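Local coordinates for protein L-iditol 2-dehydrogenase (Clostridium scindens, PDB 4OH1) that probably oxidises L-iditol and related polyols with NAD+ as a zinc-containing member of the alcohol dehydrogenase family, at residues Gly124-Gly129 / Ala134-Ser139. Residues are numbered along the deposited sequence; the frame is centred on the assembly and turned at random.
Sequences GYRMNG and AVYHMS
Arg126 lays its guanidinium over the backbone of strand 133-137, one flat face turned to Val135 O and Tyr136 CA. Although NH2 comes within 2.8 Å of Val135 O, the oxygen sits above the guanidinium plane and the angle is too poor for a hydrogen bond. Bends at chi2 (-77°) and chi3 (-57°) turn the arginine chain toward the strand, so that the guanidinium ends against the Val135 carbonyl, while NH1 has a long, weak ion pair with Glu35. Nearer the backbone, Arg126 CB packs on the rim of the Tyr136 ring, 3.8 Å from CE1.

Water joins the segments where no direct hydrogen bond does. One molecule lies at the ring edge in its plane, accepting from Tyr136 OH (2.6 Å) and donating to Arg126 O. A second, above one face of the same ring but offset toward its rim, accepts from Asn128 ND2 (2.7 Å) and donates to Val135 O, the same carbonyl oxygen that faces the guanidinium. Beside it, Asn128 CB meets Ala134 CB at 4.0 Å.

Backbone bonds tie Ala134 and Tyr136 to strand 35-44, and Gly129 to Gly73 beside the zinc ligand His74. The contact thus packs a connecting loop, partly through water, against a sheet strand of the GroES-like domain of zinc-containing alcohol dehydrogenases.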
ATOM      1  N   GLY A 124     -26.194  -0.399 -13.200  1.00 53.37           N
ATOM      2  CA  GLY A 124     -27.475   0.315 -13.303  1.00 51.34           C
ATOM      3  C   GLY A 124     -27.233   1.746 -12.836  1.00 53.72           C
ATOM      4  O   GLY A 124     -26.314   1.983 -12.028  1.00 52.87           O
ATOM      5  N   TYR A 125     -27.997   2.710 -13.380  1.00 52.47           N
ATOM      6  CA  TYR A 125     -27.920   4.116 -12.965  1.00 51.22           C
ATOM      7  C   TYR A 125     -29.307   4.647 -12.678  1.00 51.26           C
ATOM      8  O   TYR A 125     -30.147   4.600 -13.540  1.00 54.28           O
ATOM      9  CB  TYR A 125     -27.298   4.973 -14.058  1.00 52.51           C
ATOM     10  CG  TYR A 125     -25.945   4.505 -14.566  1.00 54.41           C
ATOM     11  CD1 TYR A 125     -24.786   4.932 -13.965  1.00 53.15           C
ATOM     12  CD2 TYR A 125     -25.837   3.647 -15.661  1.00 56.43           C
ATOM     13  CE1 TYR A 125     -23.527   4.525 -14.405  1.00 56.19           C
ATOM     14  CE2 TYR A 125     -24.574   3.218 -16.115  1.00 60.03           C
ATOM     15  CZ  TYR A 125     -23.425   3.683 -15.477  1.00 62.71           C
ATOM     16  OH  TYR A 125     -22.178   3.311 -15.900  1.00 63.69           O
ATOM     17  N   ARG A 126     -29.564   5.135 -11.473  1.00 50.01           N
ATOM     18  CA  ARG A 126     -30.875   5.682 -11.146  1.00 52.23           C
ATOM     19  C   ARG A 126     -30.687   7.193 -11.037  1.00 51.72           C
ATOM     20  O   ARG A 126     -30.128   7.687 -10.051  1.00 45.30           O
ATOM     21  CB  ARG A 126     -31.426   5.120  -9.834  1.00 59.18           C
ATOM     22  CG  ARG A 126     -31.385   3.589  -9.695  1.00 65.99           C
ATOM     23  CD  ARG A 126     -32.475   2.835 -10.492  1.00 71.98           C
ATOM     24  NE  ARG A 126     -33.857   3.247 -10.161  1.00 86.86           N
ATOM     25  CZ  ARG A 126     -34.703   2.687  -9.262  1.00 88.36           C
ATOM     26  NH1 ARG A 126     -34.402   1.639  -8.490  1.00 79.53           N
ATOM     27  NH2 ARG A 126     -35.914   3.208  -9.125  1.00 90.68           N
HETATM   28  N   MSE A 127     -31.117   7.905 -12.082  1.00 48.18           N
HETATM   29  CA  MSE A 127     -30.875   9.318 -12.211  1.00 47.83           C
HETATM   30  C   MSE A 127     -32.228  10.020 -12.100  1.00 44.96           C
HETATM   31  O   MSE A 127     -32.786  10.397 -13.096  1.00 46.09           O
HETATM   32  CB  MSE A 127     -30.234   9.664 -13.574  1.00 49.46           C
HETATM   33  CG  MSE A 127     -29.040   8.845 -14.033  1.00 52.34           C
HETATM   34 SE   MSE A 127     -27.605   8.819 -12.719  0.75 56.28          SE
HETATM   35  CE  MSE A 127     -25.955   8.609 -13.828  1.00 73.20           C
ATOM     36  N   ASN A 128     -32.731  10.153 -10.887  1.00 43.04           N
ATOM     37  CA  ASN A 128     -33.939  10.903 -10.616  1.00 44.47           C
ATOM     38  C   ASN A 128     -33.788  11.846  -9.503  1.00 43.88           C
ATOM     39  O   ASN A 128     -34.731  12.137  -8.819  1.00 45.18           O
ATOM     40  CB  ASN A 128     -35.015   9.963 -10.240  1.00 47.61           C
ATOM     41  CG  ASN A 128     -35.302   9.048 -11.327  1.00 48.66           C
ATOM     42  OD1 ASN A 128     -35.818   9.439 -12.367  1.00 53.06           O
ATOM     43  ND2 ASN A 128     -34.893   7.830 -11.157  1.00 51.40           N
ATOM     44  N   GLY A 129     -32.584  12.364  -9.344  1.00 42.29           N
ATOM     45  CA  GLY A 129     -32.307  13.312  -8.307  1.00 39.00           C
ATOM     46  C   GLY A 129     -33.193  14.511  -8.311  1.00 40.81           C
ATOM     47  O   GLY A 129     -33.574  14.977  -7.256  1.00 40.78           O
ATOM     48  N   ALA A 134     -38.083   9.810  -5.167  1.00 39.83           N
ATOM     49  CA  ALA A 134     -37.332   8.895  -6.019  1.00 42.90           C
ATOM     50  C   ALA A 134     -37.131   7.587  -5.306  1.00 40.05           C
ATOM     51  O   ALA A 134     -37.008   7.579  -4.080  1.00 39.69           O
ATOM     52  CB  ALA A 134     -35.983   9.507  -6.374  1.00 42.41           C
ATOM     53  N   VAL A 135     -37.043   6.505  -6.084  1.00 39.68           N
ATOM     54  CA  VAL A 135     -36.925   5.164  -5.565  1.00 39.47           C
ATOM     55  C   VAL A 135     -35.560   4.607  -5.914  1.00 38.69           C
ATOM     56  O   VAL A 135     -35.056   4.793  -7.031  1.00 39.95           O
ATOM     57  CB  VAL A 135     -38.059   4.231  -6.127  1.00 39.60           C
ATOM     58  CG1 VAL A 135     -37.774   2.759  -5.850  1.00 40.27           C
ATOM     59  CG2 VAL A 135     -39.387   4.604  -5.484  1.00 42.69           C
ATOM     60  N   TYR A 136     -34.984   3.871  -4.971  1.00 38.17           N
ATOM     61  CA  TYR A 136     -33.675   3.274  -5.141  1.00 36.45           C
ATOM     62  C   TYR A 136     -33.719   1.911  -4.463  1.00 37.90           C
ATOM     63  O   TYR A 136     -34.518   1.677  -3.563  1.00 37.07           O
ATOM     64  CB  TYR A 136     -32.609   4.153  -4.430  1.00 35.18           C
ATOM     65  CG  TYR A 136     -32.412   5.535  -5.010  1.00 36.51           C
ATOM     66  CD1 TYR A 136     -31.492   5.784  -6.038  1.00 37.11           C
ATOM     67  CD2 TYR A 136     -33.197   6.588  -4.592  1.00 38.23           C
ATOM     68  CE1 TYR A 136     -31.364   7.087  -6.612  1.00 36.43           C
ATOM     69  CE2 TYR A 136     -33.055   7.854  -5.131  1.00 37.61           C
ATOM     70  CZ  TYR A 136     -32.142   8.102  -6.124  1.00 37.03           C
ATOM     71  OH  TYR A 136     -32.094   9.381  -6.615  1.00 39.50           O
ATOM     72  N   HIS A 137     -32.785   1.041  -4.814  1.00 38.71           N
ATOM     73  CA  HIS A 137     -32.620  -0.222  -4.092  1.00 41.23           C
ATOM     74  C   HIS A 137     -32.003   0.080  -2.743  1.00 39.75           C
ATOM     75  O   HIS A 137     -31.203   1.007  -2.621  1.00 40.53           O
ATOM     76  CB  HIS A 137     -31.729  -1.162  -4.890  1.00 41.12           C
ATOM     77  CG  HIS A 137     -31.660  -2.532  -4.324  1.00 41.99           C
ATOM     78  ND1 HIS A 137     -30.608  -2.954  -3.543  1.00 42.51           N
ATOM     79  CD2 HIS A 137     -32.491  -3.589  -4.441  1.00 42.64           C
ATOM     80  CE1 HIS A 137     -30.807  -4.208  -3.177  1.00 41.62           C
ATOM     81  NE2 HIS A 137     -31.938  -4.620  -3.721  1.00 40.90           N
HETATM   82  N   MSE A 138     -32.376  -0.670  -1.726  1.00 38.79           N
HETATM   83  CA  MSE A 138     -31.864  -0.420  -0.384  1.00 38.88           C
HETATM   84  C   MSE A 138     -30.309  -0.340  -0.302  1.00 37.70           C
HETATM   85  O   MSE A 138     -29.784   0.397   0.469  1.00 36.84           O
HETATM   86  CB  MSE A 138     -32.389  -1.503   0.562  1.00 40.93           C
HETATM   87  CG  MSE A 138     -31.906  -2.905   0.245  1.00 44.43           C
HETATM   88 SE   MSE A 138     -32.955  -4.306   1.217  0.75 50.42          SE
HETATM   89  CE  MSE A 138     -31.904  -5.887   0.610  1.00 48.88           C
ATOM     90  N   SER A 139     -29.598  -1.086  -1.129  1.00 36.19           N
ATOM     91  CA  SER A 139     -28.179  -1.022  -1.208  1.00 37.63           C
ATOM     92  C   SER A 139     -27.672   0.353  -1.622  1.00 36.87           C
ATOM     93  O   SER A 139     -26.547   0.664  -1.349  1.00 33.48           O
ATOM     94  CB  SER A 139     -27.646  -2.040  -2.190  1.00 41.18           C
ATOM     95  OG  SER A 139     -27.975  -1.706  -3.546  1.00 41.76           O
TER
HETATM   96  O   HOH W   1     -30.396   9.710  -8.550  1.00 39.80           O
HETATM   97  O   HOH W   2     -34.240   6.882  -8.699  1.00 58.15           O